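Local atomic coordinates of prephenate dehydratase (Arthrobacter aurescens, PDB entry 3MWB), a protein that probably catalyses the decarboxylation and dehydration of prephenate to phenylpyruvate in L-phenylalanine biosynthesis, and binds L-phenylalanine at its ACT domain. Residues V7-Q15 with A32-A43; P14-A22 with A154-A162. All coordinates share one frame; numbering follows the deposited sequence. Where two conformers were deposited one is given.

Contact 1 (V7-Q15 with A32-A43); sequences VTYTFLGPQ and ATRIPCTNVNTA
Y9 O is gripped from strand 33-37 by two successive residues: I35 N donates to it at 2.7 Å in a nearly straight bond (164°), and R34 CA adds a longer C-H...O contact. This is one rung of a parallel ladder that sets strand 33-37, at one border of the sheet within this chain, beside strand 8-12, with 29° between their directions. The ladder continues from Y9 N to T33 O, F11 N to I35 O, C37 N to F11 O and G13 N to C37 O, whereas the bond from T33 N to V7 O is weak. A water donating to both G13 O and T38 O closes the far end. On one face of the pair, T10 holds its hydroxyl between the backbone N and carbonyl carbon (chi1 64°), from where OG1 donates to A43 O at 2.9 Å, approaching above the carbonyl plane. T10 CB meanwhile rests 3.7 Å from C37 SG. On the other face, the F11 ring lies alongside P36: P36 CA sits over the ring face, 3.9 Å from the centroid and offset toward the rim, and P36 CB is 3.6 Å from F11 CZ. Helix 18-23 packs on F11 through E20 and L23, completing a beta-alpha-beta unit. L12 reaches across the start of helix 40-48, bringing CD1 to 3.4 Å from N39 CA and CD2 against V40. N39 caps that helix, its OD1 taking T42 N at 2.8 Å almost in line and T42 OG1 from above the amide plane. Backbone amides thus supply most of the polar bonding across the pair, while the buried T10 hydroxyl is the side-chain donor that ties strand 8-12 directly to the first turn of helix 40-48.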
loop_
_atom_site.group_PDB
_atom_site.type_symbol
_atom_site.label_atom_id
_atom_site.label_comp_id
_atom_site.label_asym_id
_atom_site.label_seq_id
_atom_site.Cartn_x
_atom_site.Cartn_y
_atom_site.Cartn_z
ATOM N N VAL A 7 -45.147 7.777 17.378
ATOM C CA VAL A 7 -44.045 7.111 16.596
ATOM C C VAL A 7 -44.499 6.412 15.294
ATOM O O VAL A 7 -45.380 5.550 15.306
ATOM C CB VAL A 7 -43.170 6.182 17.513
ATOM C CG1 VAL A 7 -43.994 5.606 18.674
ATOM C CG2 VAL A 7 -42.462 5.076 16.712
ATOM N N THR A 8 -43.879 6.784 14.172
ATOM C CA THR A 8 -44.358 6.365 12.865
ATOM C C THR A 8 -43.240 5.711 12.062
ATOM O O THR A 8 -42.187 6.294 11.879
ATOM C CB THR A 8 -44.902 7.577 12.060
ATOM O OG1 THR A 8 -45.872 8.287 12.842
ATOM C CG2 THR A 8 -45.548 7.128 10.756
ATOM N N TYR A 9 -43.484 4.505 11.587
ATOM C CA TYR A 9 -42.553 3.837 10.712
ATOM C C TYR A 9 -43.122 3.731 9.324
ATOM O O TYR A 9 -44.333 3.555 9.153
ATOM C CB TYR A 9 -42.288 2.426 11.215
ATOM C CG TYR A 9 -41.553 2.365 12.517
ATOM C CD1 TYR A 9 -40.276 2.909 12.644
ATOM C CD2 TYR A 9 -42.125 1.748 13.631
ATOM C CE1 TYR A 9 -39.594 2.850 13.845
ATOM C CE2 TYR A 9 -41.446 1.688 14.841
ATOM C CZ TYR A 9 -40.184 2.237 14.938
ATOM O OH TYR A 9 -39.503 2.169 16.126
ATOM N N THR A 10 -42.251 3.836 8.332
ATOM C CA THR A 10 -42.569 3.384 7.010
ATOM C C THR A 10 -41.746 2.117 6.726
ATOM O O THR A 10 -40.813 1.794 7.457
ATOM C CB THR A 10 -42.309 4.451 5.936
ATOM O OG1 THR A 10 -40.912 4.763 5.883
ATOM C CG2 THR A 10 -43.115 5.738 6.233
ATOM N N PHE A 11 -42.120 1.407 5.674
ATOM C CA PHE A 11 -41.417 0.213 5.235
ATOM C C PHE A 11 -41.800 -0.062 3.805
ATOM O O PHE A 11 -42.801 0.476 3.300
ATOM C CB PHE A 11 -41.726 -1.005 6.117
ATOM C CG PHE A 11 -43.169 -1.437 6.109
ATOM C CD1 PHE A 11 -44.117 -0.775 6.886
ATOM C CD2 PHE A 11 -43.580 -2.521 5.338
ATOM C CE1 PHE A 11 -45.431 -1.188 6.891
ATOM C CE2 PHE A 11 -44.902 -2.941 5.336
ATOM C CZ PHE A 11 -45.829 -2.275 6.109
ATOM N N LEU A 12 -40.992 -0.894 3.152
ATOM C CA LEU A 12 -41.262 -1.305 1.793
ATOM C C LEU A 12 -42.489 -2.220 1.818
ATOM O O LEU A 12 -42.461 -3.289 2.417
ATOM C CB LEU A 12 -40.049 -2.027 1.191
ATOM C CG LEU A 12 -40.144 -2.448 -0.283
ATOM C CD1 LEU A 12 -40.332 -1.249 -1.221
ATOM C CD2 LEU A 12 -38.907 -3.246 -0.701
ATOM N N GLY A 13 -43.571 -1.760 1.204
ATOM C CA GLY A 13 -44.819 -2.500 1.212
ATOM C C GLY A 13 -44.876 -3.494 0.074
ATOM O O GLY A 13 -43.887 -3.669 -0.656
ATOM N N PRO A 14 -46.039 -4.145 -0.098
ATOM C CA PRO A 14 -47.240 -3.906 0.700
ATOM C C PRO A 14 -47.202 -4.589 2.082
ATOM O O PRO A 14 -46.168 -5.088 2.498
ATOM C CB PRO A 14 -48.363 -4.477 -0.185
ATOM C CG PRO A 14 -47.674 -5.552 -1.038
ATOM C CD PRO A 14 -46.196 -5.270 -1.039
ATOM N N GLN A 15 -48.328 -4.587 2.794
ATOM C CA GLN A 15 -48.403 -5.277 4.077
ATOM C C GLN A 15 -48.225 -6.794 3.876
ATOM O O GLN A 15 -48.530 -7.336 2.806
ATOM C CB GLN A 15 -49.698 -4.914 4.832
ATOM C CG GLN A 15 -49.733 -3.437 5.286
ATOM C CD GLN A 15 -50.893 -3.082 6.220
ATOM O OE1 GLN A 15 -51.844 -3.851 6.378
ATOM N NE2 GLN A 15 -50.814 -1.900 6.843
ATOM N N ALA A 32 -46.959 0.374 17.159
ATOM C CA ALA A 32 -46.682 1.661 16.520
ATOM C C ALA A 32 -47.363 1.766 15.153
ATOM O O ALA A 32 -47.856 0.770 14.611
ATOM C CB ALA A 32 -45.188 1.878 16.380
ATOM N N THR A 33 -47.399 2.977 14.610
ATOM C CA THR A 33 -47.976 3.206 13.296
ATOM C C THR A 33 -46.999 2.689 12.248
ATOM O O THR A 33 -45.832 3.088 12.225
ATOM C CB THR A 33 -48.302 4.700 13.082
ATOM O OG1 THR A 33 -49.206 5.139 14.104
ATOM C CG2 THR A 33 -48.964 4.933 11.738
ATOM N N ARG A 34 -47.462 1.761 11.423
ATOM C CA ARG A 34 -46.640 1.199 10.349
ATOM C C ARG A 34 -47.273 1.493 8.991
ATOM O O ARG A 34 -48.347 1.009 8.667
ATOM C CB ARG A 34 -46.400 -0.304 10.552
ATOM C CG ARG A 34 -45.864 -0.661 11.930
ATOM C CD ARG A 34 -45.698 -2.166 12.128
ATOM N NE ARG A 34 -46.909 -2.937 11.828
ATOM C CZ ARG A 34 -47.939 -3.100 12.661
ATOM N NH1 ARG A 34 -47.931 -2.560 13.876
ATOM N NH2 ARG A 34 -48.982 -3.826 12.275
ATOM N N ILE A 35 -46.573 2.296 8.205
ATOM C CA ILE A 35 -47.052 2.752 6.904
ATOM C C ILE A 35 -46.353 1.987 5.777
ATOM O O ILE A 35 -45.132 2.104 5.622
ATOM C CB ILE A 35 -46.773 4.257 6.714
ATOM C CG1 ILE A 35 -47.353 5.076 7.873
ATOM C CG2 ILE A 35 -47.301 4.743 5.362
ATOM C CD1 ILE A 35 -48.816 4.868 8.069
ATOM N N PRO A 36 -47.114 1.207 4.985
ATOM C CA PRO A 36 -46.454 0.562 3.841
ATOM C C PRO A 36 -46.255 1.544 2.698
ATOM O O PRO A 36 -47.132 2.369 2.431
ATOM C CB PRO A 36 -47.455 -0.513 3.415
ATOM C CG PRO A 36 -48.778 0.026 3.840
ATOM C CD PRO A 36 -48.532 0.807 5.105
ATOM N N CYS A 37 -45.106 1.470 2.043
ATOM C CA CYS A 37 -44.825 2.383 0.945
ATOM C C CYS A 37 -44.531 1.583 -0.300
ATOM O O CYS A 37 -44.022 0.473 -0.215
ATOM C CB CYS A 37 -43.663 3.315 1.276
ATOM S SG CYS A 37 -44.025 4.427 2.624
ATOM N N THR A 38 -44.866 2.174 -1.444
ATOM C CA THR A 38 -44.711 1.565 -2.766
ATOM C C THR A 38 -43.285 1.082 -3.020
ATOM O O THR A 38 -43.077 -0.016 -3.536
ATOM C CB THR A 38 -45.047 2.594 -3.878
ATOM O OG1 THR A 38 -46.416 3.003 -3.770
ATOM C CG2 THR A 38 -44.826 1.991 -5.240
ATOM N N ASN A 39 -42.310 1.932 -2.706
ATOM C CA ASN A 39 -40.909 1.596 -2.944
ATOM C C ASN A 39 -39.991 2.135 -1.862
ATOM O O ASN A 39 -40.427 2.859 -0.959
ATOM C CB ASN A 39 -40.464 2.005 -4.374
ATOM C CG ASN A 39 -40.678 3.471 -4.666
ATOM O OD1 ASN A 39 -40.537 4.316 -3.793
ATOM N ND2 ASN A 39 -41.018 3.785 -5.920
ATOM N N VAL A 40 -38.720 1.740 -1.928
ATOM C CA VAL A 40 -37.742 2.224 -0.980
ATOM C C VAL A 40 -37.626 3.754 -0.954
ATOM O O VAL A 40 -37.554 4.334 0.138
ATOM C CB VAL A 40 -36.353 1.526 -1.180
ATOM C CG1 VAL A 40 -35.233 2.346 -0.574
ATOM C CG2 VAL A 40 -36.412 0.124 -0.571
ATOM N N ASN A 41 -37.599 4.406 -2.120
ATOM C CA ASN A 41 -37.460 5.855 -2.115
ATOM C C ASN A 41 -38.622 6.528 -1.391
ATOM O O ASN A 41 -38.397 7.392 -0.557
ATOM C CB ASN A 41 -37.277 6.470 -3.503
ATOM C CG ASN A 41 -36.761 7.917 -3.417
ATOM O OD1 ASN A 41 -35.664 8.172 -2.878
ATOM N ND2 ASN A 41 -37.561 8.871 -3.898
ATOM N N THR A 42 -39.848 6.100 -1.692
ATOM C CA THR A 42 -41.048 6.625 -1.038
ATOM C C THR A 42 -40.991 6.423 0.471
ATOM O O THR A 42 -41.376 7.323 1.233
ATOM C CB THR A 42 -42.328 6.008 -1.635
ATOM O OG1 THR A 42 -42.425 6.400 -3.010
ATOM C CG2 THR A 42 -43.577 6.522 -0.914
ATOM N N ALA A 43 -40.498 5.259 0.906
ATOM C CA ALA A 43 -40.333 5.001 2.347
ATOM C C ALA A 43 -39.405 6.035 2.976
ATOM O O ALA A 43 -39.709 6.611 4.041
ATOM C CB ALA A 43 -39.802 3.567 2.612
HETATM O O HOH W 1 -43.762 -2.507 -3.003
#

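Contact 2 (P14-A22 with A154-A162); sequences PQGTFTEAA and AICAPLIAA
G16, third residue of a type II beta turn from P14 to T17, brings its CA within 4.7 Å of I160 CA and sets the turn against the first turn of helix 158-163. The contact joins the two lobes of a fold related to the periplasmic binding proteins, each lobe built on its own mixed sheet. With no side chain at G16, I160 CD1 can come 3.9 Å from G16 CA, and the backbone angles of this turn position by themselves call for glycine. I160 CB lies 3.7 Å from G16 O, and a water donates to that oxygen while accepting from A157 N. L159 pushes a single methyl into the opposing segment: with CG anti to the backbone N (chi1 173°), CD2 comes 3.6 Å from A21 N and also touches A21 CB, G16 CA and E20 CG. Farther along, F18 lays one face of its ring against A157, whose CB stands over the centre, 3.8 Å from the centroid and 12° off the normal, a CH-pi contact. F92 also meets this ring, with the planes steeply inclined. Replacing F18 by an alanine would probably open a gap where the ring stood, leaving the A157 methyl and F92 without their aromatic partner. I160 also packs close to Q164 and L167, which with A161 bind magnesium in a structure of this protein, though not in this chain. From helix 18-23, E20 OE1 accepts G16 N at 2.7 Å on the anti side of the carboxylate, 18° out of its plane.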
loop_
_atom_site.group_PDB
_atom_site.type_symbol
_atom_site.label_atom_id
_atom_site.label_comp_id
_atom_site.label_asym_id
_atom_site.label_seq_id
_atom_site.Cartn_x
_atom_site.Cartn_y
_atom_site.Cartn_z
ATOM N N PRO A 14 -46.039 -4.145 -0.098
ATOM C CA PRO A 14 -47.240 -3.906 0.700
ATOM C C PRO A 14 -47.202 -4.589 2.082
ATOM O O PRO A 14 -46.168 -5.088 2.498
ATOM C CB PRO A 14 -48.363 -4.477 -0.185
ATOM C CG PRO A 14 -47.674 -5.552 -1.038
ATOM C CD PRO A 14 -46.196 -5.270 -1.039
ATOM N N GLN A 15 -48.328 -4.587 2.794
ATOM C CA GLN A 15 -48.403 -5.277 4.077
ATOM C C GLN A 15 -48.225 -6.794 3.876
ATOM O O GLN A 15 -48.530 -7.336 2.806
ATOM C CB GLN A 15 -49.698 -4.914 4.832
ATOM C CG GLN A 15 -49.733 -3.437 5.286
ATOM C CD GLN A 15 -50.893 -3.082 6.220
ATOM O OE1 GLN A 15 -51.844 -3.851 6.378
ATOM N NE2 GLN A 15 -50.814 -1.900 6.843
ATOM N N GLY A 16 -47.673 -7.470 4.881
ATOM C CA GLY A 16 -47.560 -8.937 4.834
ATOM C C GLY A 16 -46.322 -9.497 4.155
ATOM O O GLY A 16 -46.130 -10.733 4.094
ATOM N N THR A 17 -45.477 -8.599 3.645
ATOM C CA THR A 17 -44.180 -8.991 3.084
ATOM C C THR A 17 -43.205 -9.415 4.181
ATOM O O THR A 17 -43.456 -9.223 5.377
ATOM C CB THR A 17 -43.522 -7.819 2.302
ATOM O OG1 THR A 17 -43.508 -6.652 3.136
ATOM C CG2 THR A 17 -44.318 -7.495 1.022
ATOM N N PHE A 18 -42.072 -9.983 3.765
ATOM C CA PHE A 18 -40.972 -10.235 4.679
ATOM C C PHE A 18 -40.472 -8.940 5.327
ATOM O O PHE A 18 -40.092 -8.929 6.495
ATOM C CB PHE A 18 -39.839 -10.978 3.945
ATOM C CG PHE A 18 -40.154 -12.411 3.698
ATOM C CD1 PHE A 18 -40.942 -12.789 2.596
ATOM C CD2 PHE A 18 -39.735 -13.387 4.602
ATOM C CE1 PHE A 18 -41.268 -14.139 2.387
ATOM C CE2 PHE A 18 -40.052 -14.733 4.401
ATOM C CZ PHE A 18 -40.815 -15.108 3.285
ATOM N N THR A 19 -40.511 -7.844 4.575
ATOM C CA THR A 19 -40.141 -6.540 5.136
ATOM C C THR A 19 -41.007 -6.152 6.346
ATOM O O THR A 19 -40.466 -5.787 7.388
ATOM C CB THR A 19 -40.131 -5.441 4.069
ATOM O OG1 THR A 19 -39.432 -5.918 2.908
ATOM C CG2 THR A 19 -39.424 -4.200 4.577
ATOM N N GLU A 20 -42.327 -6.229 6.219
ATOM C CA GLU A 20 -43.184 -5.918 7.368
ATOM C C GLU A 20 -42.865 -6.825 8.563
ATOM O O GLU A 20 -42.681 -6.348 9.684
ATOM C CB GLU A 20 -44.672 -6.001 7.028
ATOM C CG GLU A 20 -45.533 -5.763 8.266
ATOM C CD GLU A 20 -46.957 -5.331 7.973
ATOM O OE1 GLU A 20 -47.660 -5.990 7.170
ATOM O OE2 GLU A 20 -47.373 -4.330 8.588
ATOM N N ALA A 21 -42.798 -8.132 8.302
ATOM C CA ALA A 21 -42.443 -9.122 9.330
ATOM C C ALA A 21 -41.206 -8.700 10.115
ATOM O O ALA A 21 -41.157 -8.869 11.322
ATOM C CB ALA A 21 -42.252 -10.514 8.706
ATOM N N ALA A 22 -40.232 -8.120 9.415
ATOM C CA ALA A 22 -38.985 -7.628 10.013
ATOM C C ALA A 22 -39.173 -6.382 10.876
ATOM O O ALA A 22 -38.612 -6.287 11.959
ATOM C CB ALA A 22 -37.962 -7.353 8.920
ATOM N N ALA A 154 -49.741 -19.717 -3.699
ATOM C CA ALA A 154 -48.712 -18.680 -3.573
ATOM C C ALA A 154 -47.638 -19.102 -2.561
ATOM O O ALA A 154 -47.880 -19.944 -1.698
ATOM C CB ALA A 154 -49.330 -17.342 -3.183
ATOM N N ILE A 155 -46.445 -18.542 -2.713
ATOM C CA ILE A 155 -45.362 -18.754 -1.779
ATOM C C ILE A 155 -45.097 -17.418 -1.125
ATOM O O ILE A 155 -44.829 -16.419 -1.802
ATOM C CB ILE A 155 -44.096 -19.281 -2.478
ATOM C CG1 ILE A 155 -44.382 -20.651 -3.105
ATOM C CG2 ILE A 155 -42.954 -19.389 -1.481
ATOM C CD1 ILE A 155 -43.262 -21.167 -4.002
ATOM N N CYS A 156 -45.193 -17.406 0.200
ATOM C CA CYS A 156 -45.180 -16.165 0.940
ATOM C C CYS A 156 -44.627 -16.371 2.353
ATOM O O CYS A 156 -44.183 -17.471 2.693
ATOM C CB CYS A 156 -46.604 -15.620 1.004
ATOM S SG CYS A 156 -47.735 -16.770 1.796
ATOM N N ALA A 157 -44.682 -15.309 3.154
ATOM C CA ALA A 157 -44.275 -15.325 4.565
ATOM C C ALA A 157 -45.324 -15.963 5.477
ATOM O O ALA A 157 -46.523 -15.939 5.169
ATOM C CB ALA A 157 -43.962 -13.885 5.046
ATOM N N PRO A 158 -44.882 -16.558 6.600
ATOM C CA PRO A 158 -45.853 -16.994 7.602
ATOM C C PRO A 158 -46.749 -15.849 8.097
ATOM O O PRO A 158 -47.911 -16.090 8.418
ATOM C CB PRO A 158 -44.968 -17.527 8.738
ATOM C CG PRO A 158 -43.765 -18.040 8.033
ATOM C CD PRO A 158 -43.525 -17.043 6.916
ATOM N N LEU A 159 -46.218 -14.621 8.131
ATOM C CA LEU A 159 -46.985 -13.448 8.569
ATOM C C LEU A 159 -48.352 -13.362 7.888
ATOM O O LEU A 159 -49.381 -13.342 8.564
ATOM C CB LEU A 159 -46.203 -12.135 8.352
ATOM C CG LEU A 159 -46.972 -10.820 8.613
ATOM C CD1 LEU A 159 -47.557 -10.763 10.035
ATOM C CD2 LEU A 159 -46.123 -9.573 8.344
ATOM N N ILE A 160 -48.356 -13.322 6.556
ATOM C CA ILE A 160 -49.589 -13.078 5.812
ATOM C C ILE A 160 -50.572 -14.261 5.882
ATOM O O ILE A 160 -51.803 -14.065 5.844
ATOM C CB ILE A 160 -49.315 -12.566 4.361
ATOM C CG1 ILE A 160 -50.571 -11.896 3.781
ATOM C CG2 ILE A 160 -48.746 -13.676 3.467
ATOM C CD1 ILE A 160 -50.292 -10.788 2.802
ATOM N N ALA A 161 -50.035 -15.475 6.013
ATOM C CA ALA A 161 -50.872 -16.638 6.229
ATOM C C ALA A 161 -51.600 -16.517 7.573
ATOM O O ALA A 161 -52.806 -16.721 7.627
ATOM C CB ALA A 161 -50.070 -17.920 6.155
ATOM N N ALA A 162 -50.875 -16.152 8.634
ATOM C CA ALA A 162 -51.471 -15.978 9.966
ATOM C C ALA A 162 -52.522 -14.864 10.031
ATOM O O ALA A 162 -53.393 -14.875 10.898
ATOM C CB ALA A 162 -50.389 -15.742 11.016
HETATM O O HOH W 2 -45.603 -12.769 2.262
#

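Overall arrangement
Contact 1 and contact 2 lie with centres about 14 Å apart, and their segments alternate along the chain, 7-15, 14-22, 32-43 and then 154-162, with P14 and Q15 common to both. Contact 1 pairs two strands of the first mixed sheet; contact 2 starts from helix 18-23, which connects those strands, and crosses to helix 158-163, next to strand 153-156 of the second sheet. Helix 18-23 therefore faces both: F11 CE2 packs 3.5 Å from E20 CB, and R34 forms a long, weak ion pair with E20. The loop and helix that follow strand 8-12 thus bring the first lobe directly against the second, within the prephenate dehydratase region.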